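PDB 6I9A: Lys-gingipain catalytic subunit from Porphyromonas gingivalis, which cleaves proteins such as haemoglobin, collagen and immunoglobulins after lysine, acting as a secreted cysteine endopeptidase of family C25. Local coordinates for residues A[282-288]-A[347-353]; A[290-296]-A[339-345]; A[1-5]-A[334-338]; A[102-106]-A[117-121]. All blocks are in the same frame, centred on the assembly; numbering follows the deposited sequence.

Interaction 1 of 4, residues A[282-288]-A[347-353]. With H8E (benzyl-N-[(2S)-1-[[(3S)-7-amino-1-(benzylamino)-1,2-dioxoheptan-3-yl]amino]-5-(2-methyl-2-phenylhydrazinyl)-1,5-dioxopentan-2-yl]carbamate), chain I.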
# COMPACT_ATOMS: atom_id res chain seq x y z
N ASN A 282 -0.53 12.88 16.05
CA ASN A 282 0.65 13.64 15.65
C ASN A 282 1.77 12.71 15.24
O ASN A 282 1.92 11.62 15.83
CB ASN A 282 1.14 14.49 16.85
CG ASN A 282 0.14 15.56 17.23
OD1 ASN A 282 -0.79 15.88 16.50
ND2 ASN A 282 0.34 16.17 18.41
N SER A 283 2.58 13.12 14.29
CA SER A 283 3.83 12.41 14.01
C SER A 283 4.96 13.26 14.57
O SER A 283 4.71 14.40 15.01
CB SER A 283 4.02 12.06 12.53
OG SER A 283 4.36 13.22 11.79
N TYR A 284 6.18 12.71 14.60
CA TYR A 284 7.29 13.41 15.24
C TYR A 284 8.45 13.52 14.32
O TYR A 284 8.73 12.64 13.50
CB TYR A 284 7.71 12.66 16.54
CG TYR A 284 6.70 12.87 17.63
CD1 TYR A 284 5.49 12.16 17.66
CD2 TYR A 284 6.91 13.85 18.61
CE1 TYR A 284 4.52 12.46 18.60
CE2 TYR A 284 5.94 14.14 19.56
CZ TYR A 284 4.77 13.43 19.58
OH TYR A 284 3.88 13.74 20.58
N TRP A 285 9.19 14.64 14.47
CA TRP A 285 10.31 14.88 13.56
C TRP A 285 11.35 13.79 13.60
O TRP A 285 11.88 13.41 12.55
CB TRP A 285 10.93 16.25 13.88
CG TRP A 285 10.14 17.41 13.35
CD1 TRP A 285 9.29 18.21 14.06
CD2 TRP A 285 10.08 17.87 11.98
NE1 TRP A 285 8.72 19.16 13.23
CE2 TRP A 285 9.18 18.97 11.96
CE3 TRP A 285 10.70 17.47 10.79
CZ2 TRP A 285 8.91 19.68 10.80
CZ3 TRP A 285 10.43 18.19 9.63
CH2 TRP A 285 9.53 19.27 9.65
N GLY A 286 11.74 13.32 14.79
CA GLY A 286 12.81 12.32 14.85
C GLY A 286 12.42 10.99 14.25
O GLY A 286 13.04 10.49 13.31
N GLU A 287 11.31 10.40 14.76
CA GLU A 287 10.87 9.11 14.22
C GLU A 287 10.54 9.22 12.74
O GLU A 287 10.84 8.28 12.02
CB GLU A 287 9.69 8.53 14.98
CG GLU A 287 10.03 7.70 16.21
CD GLU A 287 10.35 8.46 17.48
OE1 GLU A 287 10.57 9.69 17.43
OE2 GLU A 287 10.37 7.78 18.55
N ASP A 288 9.94 10.34 12.27
CA ASP A 288 9.65 10.41 10.83
C ASP A 288 10.94 10.45 10.01
O ASP A 288 10.98 9.99 8.87
CB ASP A 288 8.80 11.63 10.48
CG ASP A 288 7.30 11.48 10.59
OD1 ASP A 288 6.83 10.36 10.99
OD2 ASP A 288 6.60 12.43 10.23
N HIS A 347 11.67 10.43 19.98
CA HIS A 347 10.71 11.44 20.46
C HIS A 347 9.42 10.86 20.99
O HIS A 347 8.69 11.56 21.73
CB HIS A 347 10.39 12.41 19.32
CG HIS A 347 11.59 13.24 18.91
ND1 HIS A 347 11.63 13.89 17.68
CD2 HIS A 347 12.70 13.55 19.63
CE1 HIS A 347 12.79 14.56 17.68
NE2 HIS A 347 13.46 14.39 18.83
N ILE A 348 9.07 9.62 20.61
CA ILE A 348 7.78 9.12 21.07
C ILE A 348 7.72 7.59 21.21
O ILE A 348 6.89 7.10 21.97
CB ILE A 348 6.65 9.63 20.12
CG1 ILE A 348 5.23 9.53 20.73
CG2 ILE A 348 6.69 8.94 18.74
CD1 ILE A 348 5.03 10.44 21.92
N GLY A 349 8.55 6.85 20.47
CA GLY A 349 8.56 5.41 20.70
C GLY A 349 7.89 4.61 19.60
O GLY A 349 6.98 5.07 18.90
N ALA A 350 8.33 3.36 19.49
CA ALA A 350 7.90 2.47 18.43
C ALA A 350 6.43 2.12 18.57
O ALA A 350 5.73 2.04 17.53
CB ALA A 350 8.73 1.19 18.44
N HIS A 351 5.96 1.76 19.77
CA HIS A 351 4.58 1.32 19.91
C HIS A 351 3.63 2.41 19.33
O HIS A 351 2.69 2.09 18.58
CB HIS A 351 4.30 1.01 21.38
CG HIS A 351 2.99 0.34 21.63
ND1 HIS A 351 2.72 -0.17 22.89
CD2 HIS A 351 1.94 0.06 20.82
CE1 HIS A 351 1.50 -0.71 22.83
NE2 HIS A 351 0.99 -0.61 21.59
N TYR A 352 3.87 3.66 19.70
CA TYR A 352 3.10 4.76 19.18
C TYR A 352 3.08 4.73 17.64
O TYR A 352 2.04 4.91 17.03
CB TYR A 352 3.71 6.07 19.71
CG TYR A 352 2.98 7.32 19.30
CD1 TYR A 352 3.14 7.86 18.03
CD2 TYR A 352 2.22 8.05 20.22
CE1 TYR A 352 2.53 9.06 17.67
CE2 TYR A 352 1.62 9.25 19.87
CZ TYR A 352 1.77 9.75 18.60
OH TYR A 352 1.22 10.98 18.31
N TYR A 353 4.27 4.56 17.02
CA TYR A 353 4.34 4.56 15.53
C TYR A 353 3.53 3.44 14.91
O TYR A 353 2.82 3.68 13.92
CB TYR A 353 5.79 4.55 15.02
CG TYR A 353 6.19 5.97 14.65
CD1 TYR A 353 6.48 6.33 13.34
CD2 TYR A 353 6.16 6.99 15.61
CE1 TYR A 353 6.72 7.65 12.98
CE2 TYR A 353 6.34 8.33 15.25
CZ TYR A 353 6.61 8.64 13.94
OH TYR A 353 6.81 9.95 13.60
CAQ H8E I . -1.32 21.98 12.24
CAK H8E I . -1.75 22.98 11.34
CAH H8E I . -0.84 23.96 10.91
CAL H8E I . 0.47 23.98 11.37
CAR H8E I . 0.85 23.00 12.27
CBO H8E I . 0.00 21.98 12.69
CBA H8E I . 0.48 21.05 13.64
NBE H8E I . 1.18 19.90 13.03
CBL H8E I . 2.21 19.27 13.64
OAE H8E I . 2.71 19.69 14.69
CBN H8E I . 2.73 18.01 12.94
OAG H8E I . 2.40 17.94 11.72
CBS H8E I . 4.24 17.75 13.26
CBB H8E I . 4.92 16.83 12.24
CAY H8E I . 6.42 16.68 12.49
CAX H8E I . 7.10 15.58 11.66
CAW H8E I . 7.23 15.96 10.19
NAB H8E I . 7.93 14.86 9.46
NBG H8E I . 4.46 17.24 14.62
C H8E I . 5.19 17.81 15.57
O H8E I . 5.76 18.90 15.48
CA H8E I . 5.12 17.08 16.90
N H8E I . 6.26 17.36 17.76
CBK H8E I . 7.52 16.93 17.47
OAD H8E I . 7.74 16.39 16.37
OBI H8E I . 8.40 17.14 18.37
CBD H8E I . 9.80 16.79 18.10
CBP H8E I . 10.69 17.32 19.13
CAS H8E I . 11.15 16.54 20.19
CAM H8E I . 12.03 17.03 21.20
CAI H8E I . 12.35 18.40 21.11
CAN H8E I . 11.84 19.19 20.10
CAT H8E I . 11.02 18.68 19.11
CB H8E I . 3.83 17.49 17.64
CG H8E I . 3.75 19.01 17.93
CD H8E I . 2.36 19.42 18.30
OE1 H8E I . 1.95 19.29 19.45
NE2 H8E I . 1.64 19.85 17.24
NBT H8E I . 0.27 20.13 17.32
CAA H8E I . -0.54 19.25 16.43
CBQ H8E I . -0.05 21.51 17.53
CAU H8E I . -1.27 22.06 17.10
CAO H8E I . -1.57 23.39 17.37
CAJ H8E I . -0.65 24.19 18.05
CAP H8E I . 0.57 23.67 18.44
CAV H8E I . 0.87 22.33 18.20
O HOH W 1 1.37 12.74 20.55

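Interaction 2 of 4, residues A[290-296]-A[339-345]. With NA (sodium ion), chain F.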
# COMPACT_ATOMS: atom_id res chain seq x y z
N TYR A 290 13.81 8.87 10.71
CA TYR A 290 14.24 7.48 10.58
C TYR A 290 13.31 6.69 9.68
O TYR A 290 13.77 5.86 8.88
CB TYR A 290 14.27 6.77 11.97
CG TYR A 290 15.03 7.55 13.03
CD1 TYR A 290 16.29 8.07 12.76
CD2 TYR A 290 14.51 7.71 14.31
CE1 TYR A 290 16.97 8.81 13.73
CE2 TYR A 290 15.19 8.41 15.28
CZ TYR A 290 16.43 8.95 14.99
OH TYR A 290 17.10 9.66 15.96
N TRP A 291 12.00 6.96 9.80
CA TRP A 291 10.99 6.28 8.97
C TRP A 291 11.36 6.32 7.51
O TRP A 291 11.37 5.31 6.83
CB TRP A 291 9.65 6.95 9.25
CG TRP A 291 8.41 6.22 8.85
CD1 TRP A 291 7.59 5.54 9.70
CD2 TRP A 291 7.75 6.21 7.57
NE1 TRP A 291 6.47 5.10 9.04
CE2 TRP A 291 6.53 5.53 7.73
CE3 TRP A 291 8.05 6.75 6.31
CZ2 TRP A 291 5.59 5.39 6.70
CZ3 TRP A 291 7.16 6.55 5.26
CH2 TRP A 291 5.93 5.90 5.46
N SER A 292 11.73 7.52 7.01
CA SER A 292 12.06 7.65 5.60
C SER A 292 13.45 7.23 5.22
O SER A 292 13.63 6.59 4.17
CB SER A 292 11.87 9.08 5.10
OG SER A 292 10.50 9.47 5.16
N VAL A 293 14.48 7.58 6.03
CA VAL A 293 15.88 7.40 5.65
C VAL A 293 16.52 6.15 6.22
O VAL A 293 17.46 5.59 5.62
CB VAL A 293 16.63 8.65 6.18
CG1 VAL A 293 18.13 8.47 6.20
CG2 VAL A 293 16.25 9.88 5.35
N GLY A 294 16.07 5.74 7.42
CA GLY A 294 16.70 4.67 8.19
C GLY A 294 17.17 5.21 9.53
O GLY A 294 17.32 6.42 9.74
N ALA A 295 17.36 4.27 10.46
CA ALA A 295 17.97 4.65 11.75
C ALA A 295 19.43 5.07 11.56
O ALA A 295 20.05 4.83 10.52
CB ALA A 295 17.87 3.49 12.73
N ASN A 296 19.98 5.67 12.63
CA ASN A 296 21.37 6.23 12.62
C ASN A 296 21.46 7.51 11.77
O ASN A 296 22.54 8.01 11.56
CB ASN A 296 22.48 5.24 12.25
CG ASN A 296 23.02 4.52 13.45
OD1 ASN A 296 23.03 5.08 14.58
ND2 ASN A 296 23.41 3.26 13.25
N ALA A 339 15.70 2.41 15.48
CA ALA A 339 16.34 3.58 16.09
C ALA A 339 16.29 3.49 17.61
O ALA A 339 17.28 3.75 18.29
CB ALA A 339 15.64 4.84 15.58
N GLY A 340 15.11 3.10 18.15
CA GLY A 340 15.00 2.92 19.60
C GLY A 340 15.89 1.79 20.09
O GLY A 340 16.56 1.88 21.13
N ASN A 341 15.93 0.68 19.34
CA ASN A 341 16.71 -0.49 19.76
C ASN A 341 18.20 -0.24 19.80
O ASN A 341 18.91 -0.87 20.58
CB ASN A 341 16.47 -1.66 18.81
CG ASN A 341 15.10 -2.25 18.94
OD1 ASN A 341 14.39 -2.00 19.92
ND2 ASN A 341 14.64 -2.99 17.93
N ILE A 342 18.68 0.70 18.99
CA ILE A 342 20.13 0.94 18.91
C ILE A 342 20.52 2.19 19.73
O ILE A 342 21.71 2.50 19.78
CB ILE A 342 20.67 1.00 17.45
CG1 ILE A 342 20.17 2.25 16.73
CG2 ILE A 342 20.32 -0.30 16.73
CD1 ILE A 342 20.75 2.38 15.27
N GLY A 343 19.55 2.84 20.36
CA GLY A 343 19.86 3.95 21.26
C GLY A 343 19.92 5.31 20.61
O GLY A 343 20.44 6.25 21.20
N ASN A 344 19.39 5.45 19.37
CA ASN A 344 19.30 6.78 18.79
C ASN A 344 18.32 7.67 19.56
O ASN A 344 17.50 7.17 20.33
CB ASN A 344 18.73 6.67 17.36
CG ASN A 344 19.58 6.01 16.34
OD1 ASN A 344 19.06 5.67 15.26
ND2 ASN A 344 20.90 5.83 16.58
N ILE A 345 18.36 8.99 19.34
CA ILE A 345 17.38 9.91 19.95
C ILE A 345 16.00 9.51 19.45
O ILE A 345 15.78 9.38 18.24
CB ILE A 345 17.73 11.34 19.50
CG1 ILE A 345 19.04 11.79 20.17
CG2 ILE A 345 16.60 12.33 19.84
CD1 ILE A 345 19.56 13.14 19.55
NA NA F . 19.12 4.08 4.96
O HOH W 2 20.73 2.33 4.41

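Interaction 3 of 4, residues A[1-5]-A[334-338]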
# COMPACT_ATOMS: atom_id res chain seq x y z
N ASP A 1 18.03 -8.61 14.42
CA ASP A 1 17.52 -7.28 14.72
C ASP A 1 16.07 -7.19 14.31
O ASP A 1 15.50 -8.20 13.89
CB ASP A 1 18.40 -6.21 14.04
CG ASP A 1 18.42 -6.28 12.53
OD1 ASP A 1 17.52 -6.95 11.95
OD2 ASP A 1 19.28 -5.62 11.90
N VAL A 2 15.45 -6.01 14.41
CA VAL A 2 14.02 -5.92 14.13
C VAL A 2 13.71 -6.28 12.67
O VAL A 2 12.64 -6.82 12.38
CB VAL A 2 13.47 -4.55 14.51
CG1 VAL A 2 13.98 -3.43 13.59
CG2 VAL A 2 11.94 -4.59 14.59
N TYR A 3 14.67 -6.01 11.77
CA TYR A 3 14.47 -6.29 10.35
C TYR A 3 14.41 -7.78 10.07
O TYR A 3 13.66 -8.19 9.19
CB TYR A 3 15.61 -5.68 9.54
CG TYR A 3 15.65 -4.18 9.63
CD1 TYR A 3 14.75 -3.40 8.91
CD2 TYR A 3 16.57 -3.52 10.43
CE1 TYR A 3 14.79 -2.02 8.96
CE2 TYR A 3 16.61 -2.13 10.51
CZ TYR A 3 15.75 -1.38 9.72
OH TYR A 3 15.86 -0.01 9.73
N THR A 4 15.24 -8.59 10.75
CA THR A 4 15.17 -10.05 10.54
C THR A 4 14.03 -10.63 11.38
O THR A 4 13.43 -11.64 10.97
CB THR A 4 16.52 -10.69 10.88
OG1 THR A 4 16.83 -10.45 12.25
CG2 THR A 4 17.64 -10.18 10.05
N ASP A 5 13.68 -10.02 12.51
CA ASP A 5 12.56 -10.50 13.33
C ASP A 5 11.22 -10.31 12.65
O ASP A 5 10.33 -11.15 12.79
CB ASP A 5 12.46 -9.70 14.65
CG ASP A 5 13.46 -9.93 15.75
OD1 ASP A 5 14.26 -10.87 15.62
OD2 ASP A 5 13.45 -9.13 16.70
N LEU A 334 9.60 -0.07 10.91
CA LEU A 334 10.74 -0.86 11.37
C LEU A 334 11.92 0.04 11.66
O LEU A 334 12.63 -0.16 12.65
CB LEU A 334 11.17 -1.88 10.31
CG LEU A 334 10.26 -3.07 10.06
CD1 LEU A 334 10.86 -3.91 8.93
CD2 LEU A 334 10.14 -3.96 11.32
N ALA A 335 12.16 1.04 10.79
CA ALA A 335 13.30 1.93 11.02
C ALA A 335 13.10 2.74 12.31
O ALA A 335 14.08 2.92 13.07
CB ALA A 335 13.46 2.86 9.81
N ALA A 336 11.89 3.25 12.55
CA ALA A 336 11.66 3.99 13.78
C ALA A 336 11.87 3.06 15.00
O ALA A 336 12.32 3.51 16.06
CB ALA A 336 10.25 4.55 13.78
N THR A 337 11.52 1.76 14.85
CA THR A 337 11.69 0.81 15.94
C THR A 337 13.18 0.54 16.12
O THR A 337 13.68 0.50 17.28
CB THR A 337 10.93 -0.49 15.60
OG1 THR A 337 9.54 -0.18 15.37
CG2 THR A 337 10.98 -1.47 16.76
N HIS A 338 13.91 0.30 15.04
CA HIS A 338 15.33 0.01 15.12
C HIS A 338 16.07 1.15 15.78
O HIS A 338 17.00 0.93 16.57
CB HIS A 338 15.89 -0.26 13.69
CG HIS A 338 17.28 -0.75 13.68
ND1 HIS A 338 17.62 -1.93 14.28
CD2 HIS A 338 18.37 -0.21 13.10
CE1 HIS A 338 18.91 -2.10 14.03
NE2 HIS A 338 19.40 -1.07 13.31
O HOH W 3 16.64 -3.83 15.95

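Interaction 4 of 4, residues A[102-106]-A[117-121]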
# COMPACT_ATOMS: atom_id res chain seq x y z
N ASP A 102 -6.31 1.21 13.63
CA ASP A 102 -6.70 -0.10 13.13
C ASP A 102 -5.68 -1.16 13.56
O ASP A 102 -5.85 -2.34 13.23
CB ASP A 102 -6.81 -0.12 11.59
CG ASP A 102 -8.03 0.58 11.08
OD1 ASP A 102 -9.01 0.68 11.84
OD2 ASP A 102 -8.01 1.03 9.88
N LEU A 103 -4.64 -0.77 14.32
CA LEU A 103 -3.58 -1.73 14.65
C LEU A 103 -4.12 -2.99 15.30
O LEU A 103 -3.60 -4.09 15.01
CB LEU A 103 -2.58 -1.07 15.62
CG LEU A 103 -1.42 -2.00 16.06
CD1 LEU A 103 -0.56 -2.48 14.90
CD2 LEU A 103 -0.56 -1.32 17.10
N TYR A 104 -5.09 -2.84 16.21
CA TYR A 104 -5.48 -4.01 17.02
C TYR A 104 -6.38 -4.99 16.26
O TYR A 104 -6.55 -6.12 16.73
CB TYR A 104 -6.06 -3.55 18.34
CG TYR A 104 -4.94 -2.87 19.11
CD1 TYR A 104 -4.94 -1.48 19.28
CD2 TYR A 104 -3.83 -3.59 19.54
CE1 TYR A 104 -3.87 -0.83 19.90
CE2 TYR A 104 -2.76 -2.96 20.15
CZ TYR A 104 -2.78 -1.58 20.33
OH TYR A 104 -1.69 -0.94 20.88
N TYR A 105 -6.84 -4.64 15.07
CA TYR A 105 -7.43 -5.67 14.20
C TYR A 105 -6.33 -6.60 13.66
O TYR A 105 -6.56 -7.80 13.51
CB TYR A 105 -8.15 -5.04 13.00
CG TYR A 105 -9.38 -4.24 13.40
CD1 TYR A 105 -10.39 -4.80 14.19
CD2 TYR A 105 -9.53 -2.92 12.98
CE1 TYR A 105 -11.51 -4.05 14.56
CE2 TYR A 105 -10.64 -2.15 13.34
CZ TYR A 105 -11.64 -2.73 14.13
OH TYR A 105 -12.73 -1.99 14.52
N SER A 106 -5.15 -6.03 13.38
CA SER A 106 -3.99 -6.72 12.75
C SER A 106 -3.06 -7.38 13.76
O SER A 106 -2.37 -8.33 13.39
CB SER A 106 -3.19 -5.73 11.89
OG SER A 106 -2.38 -4.80 12.59
N TYR A 117 -0.75 -7.36 6.79
CA TYR A 117 -0.72 -6.01 6.22
C TYR A 117 -2.12 -5.50 6.10
O TYR A 117 -2.94 -6.08 5.36
CB TYR A 117 -0.11 -6.08 4.82
CG TYR A 117 1.40 -6.13 4.73
CD1 TYR A 117 2.21 -5.57 5.73
CD2 TYR A 117 2.03 -6.60 3.58
CE1 TYR A 117 3.60 -5.52 5.58
CE2 TYR A 117 3.41 -6.56 3.42
CZ TYR A 117 4.19 -6.00 4.43
OH TYR A 117 5.56 -5.95 4.31
N THR A 118 -2.46 -4.45 6.85
CA THR A 118 -3.80 -3.94 6.96
C THR A 118 -3.95 -2.62 6.29
O THR A 118 -3.10 -1.72 6.45
CB THR A 118 -4.13 -3.84 8.47
OG1 THR A 118 -4.01 -5.17 9.03
CG2 THR A 118 -5.52 -3.33 8.74
N PHE A 119 -5.05 -2.44 5.58
CA PHE A 119 -5.38 -1.17 4.95
C PHE A 119 -6.86 -0.98 5.03
O PHE A 119 -7.62 -1.95 5.17
CB PHE A 119 -4.85 -1.08 3.51
CG PHE A 119 -5.37 -2.18 2.60
CD1 PHE A 119 -6.55 -2.01 1.89
CD2 PHE A 119 -4.62 -3.36 2.40
CE1 PHE A 119 -6.98 -2.98 1.00
CE2 PHE A 119 -5.10 -4.33 1.54
CZ PHE A 119 -6.25 -4.13 0.83
N ARG A 120 -7.29 0.27 4.89
CA ARG A 120 -8.70 0.62 4.99
C ARG A 120 -9.15 1.38 3.77
O ARG A 120 -8.66 2.48 3.48
CB ARG A 120 -8.97 1.43 6.28
CG ARG A 120 -10.41 1.94 6.40
CD ARG A 120 -10.60 2.80 7.63
NE ARG A 120 -10.55 2.04 8.88
CZ ARG A 120 -11.62 1.80 9.64
NH1 ARG A 120 -12.86 2.07 9.19
NH2 ARG A 120 -11.47 1.26 10.84
N MET A 121 -10.11 0.80 3.03
CA MET A 121 -10.79 1.44 1.92
C MET A 121 -11.93 2.20 2.55
O MET A 121 -13.05 1.68 2.68
CB MET A 121 -11.27 0.37 0.92
CG MET A 121 -10.15 -0.56 0.44
SD MET A 121 -9.23 0.15 -0.94
CE MET A 121 -10.28 -0.36 -2.15

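Interaction 1 of 4, residues A[282-288]-A[347-353]
The ring of Tyr284 is held between Ile348 and the bound inhibitor H8E. CB of Ile348 lies over one face, 4.0 Å from the ring centroid in a CH-pi contact, while CA of H8E covers the opposite face. At the edge, near the plane, sits OH of Tyr352, and the Tyr284 edge in turn points toward the Tyr352 face, an offset edge-to-face pair with planes at 80°. H8E atom CAS rests over the centre of the His347 ring, and its lysine-like chain runs across one face of Trp285. Tyr353 carries CB of Glu287 on one face, 3.5 Å from its centroid, and OD1 of Asp288 at its edge.

Glutamate suits its place because the bent chain of Glu287 (chi2 81°) turns the carboxylate to the backbone before helix 350-356. Glu287 OE1 accepts from His347 N through its syn lone pair, whereas Glu287 OE2 takes Gly349 N at 2.8 Å and Ile348 N at 3.1 Å, both from the same side above the carboxylate plane. The hydroxyl of Tyr353 is used twice: Tyr353 OH donates to Asp288 OD1 (2.6 Å) and accepts from Tyr284 N (3.0 Å). The other oxygen, Asp288 OD2, accepts from the amine NAB of H8E at 2.9 Å, an acidic end of the pocket consistent with the preference for lysine at P1. Ser283 OG also donates to Asp288 OD2, so this oxygen has two partners.

The contact joins the N-terminal ends of helices 285-293 and 350-356, with Ala336 and Asn333 of helix 325-342 packed against Glu287 and Tyr353, and the catalytic Cys249, just after strand 242-247, close to Asn282.

Interaction 2 of 4, residues A[290-296]-A[339-345]
Three hydrogen bonds tie Tyr290 and Asn296 to the chain that follows helix 325-342. Tyr290 OH donates to Ile345 O over 2.6 Å, in the carbonyl plane and on a lone pair; the acceptor also lies at the edge of the Tyr290 ring. The other two join a pair of asparagines, a residue suited to the task because one amide both gives and accepts. Asn344 OD1 receives Asn296 N at 2.8 Å, and Asn344 ND2 returns a bond of 3.0 Å to Asn296 OD1. That second donor stands 43° out of the Asn296 carbonyl plane, and the two amide planes are 56° apart.

Glycines with positive phi follow both helices. Gly343 forms a Schellman motif after helix 325-342, with Asn344 N bonding back to Ala339 O, and this turn delivers Asn344 to its partner. Gly294 follows helix 285-293, whose last carbonyl, Val293 O, binds a sodium ion at 2.3 Å together with Tyr174, Thr308, Ser309, Asp314 and a water; Gly294, without a side chain, leaves space for the ion beside it.

Among the apolar contacts, Ala339 CB approaches one face of the Tyr290 ring in a CH-pi contact, 3.8 Å from the centroid and toward the CD2 rim. Besides this methyl, the polar OD1 of Asn344 lies over the same face, farther out. Small residues let the backbones come near: Ala295 CB meets Ala339 CB at 3.9 Å. Ile342 stretches its CD1 methyl past Ala295 CB to the Asn296 amide, 3.5 Å from ND2, at the more exposed margin of the contact.

Interaction 3 of 4, residues A[1-5]-A[334-338]
Val2 and Tyr3 of the short N-terminal helix 2-5 pack against one side of helix 325-342, a helix-to-helix contact that joins the start of the chain to the catalytic domain. The helix opens with an Asx motif, in which Asp1 OD1 accepts from Thr4 N at 3.1 Å; aspartate suits this place because its short carboxylate can reach forward to a backbone N-H of the first turn.

Apolar contacts come from the two branches of Val2. Val2 CG2, anti to the backbone N, meets Leu334 CD2 at 3.8 Å and also Thr337 CG2, while CG1 lies against His338 CB. Tyr3 crosses Leu334 at a slant, its CE1 atom 3.9 Å from Leu334 CB, and its OH ends beside Ala335, where the small side chain leaves room for the hydroxyl; the polar end of Tyr3 bonds to Met310 O and Ser309 OG.

Tyr3 also turns its edge to the face of His338 in an edge-to-face pair, planes at 60°, with CE2 over the ring.

A water bridges the backbone N of Val2 and the ring of His338: it accepts from Val2 N at 2.9 Å and lies in the ring plane, 2.7 Å from His338 ND1.

Interaction 4 of 4, residues A[102-106]-A[117-121]
Asp102 and Arg120 meet side-on, their chains crossing at about a right angle but their flat ends turned nearly coplanar, with carboxylate and guanidinium planes 17° apart. Two nitrogens of the arginine each take one oxygen: Arg120 NH2 bonds to Asp102 OD1 at 2.7 Å and Arg120 NE to Asp102 OD2 at 2.9 Å. Both bonds are almost straight, 176° at the hydrogen, and both use the syn lone pairs of the carboxylate. Such a bidentate salt bridge holds the two groups flat and fixes their rotation, and pairing the charges probably lowers the cost of burying them. Arginine can manage this from a strand because its chain runs out extended from the backbone and then bends at chi3 (-70°), swinging NE and NH2 round to the aspartate. The remaining nitrogen, NH1, is held by Gly84 O and Ile89 O, so the guanidinium is gripped on more than one side.

Tyr105 stands by with its ring edge toward this pair, NH2 of Arg120 lying near the ring plane, 4.3 Å from Tyr105 CE2; its hydroxyl bonds to Gly91 N. Farther along, Thr118 and Ser106 are in close contact, Thr118 OG1 being 3.0 Å from Ser106 CB. Each has its own backbone acceptor: Thr118 OG1 pairs with Met116 O and Ser106 OG donates to Leu103 O, which suits small hydroxyl residues to a close contact.

Strand 117-121 is the outermost strand, within this chain, of the four-stranded parallel sheet and pairs with strand 79-83. The short, weakly bonded helix 103-106 lies over it, with helix 56-72 packing on Tyr105, while Phe254, a ligand of calcium, touches Asp102 and Arg120.

Overall arrangement
Interactions 1, 2 and 3 cluster in one part of the catalytic domain, with centres 9 to 14 Å apart. Interactions 1 and 2 share helix 285-293, and interactions 2 and 3 share helix 325-342, which helix 350-356 follows in the chain. Interaction 2 lies, in sequence, between the two segments of interaction 1, whereas interaction 3 alternates with both and brings in the N-terminus. Interaction 4 closes before interactions 1 and 2 open, within the span of interaction 3; its strand 117-121 belongs to the four-stranded parallel sheet. Its centre is about 19 Å from that of interaction 1. Packed helices thus connect the inhibitor-binding wall to the N-terminal segment, while a probable His351-Tyr104 hydrogen bond links it to the sheet region.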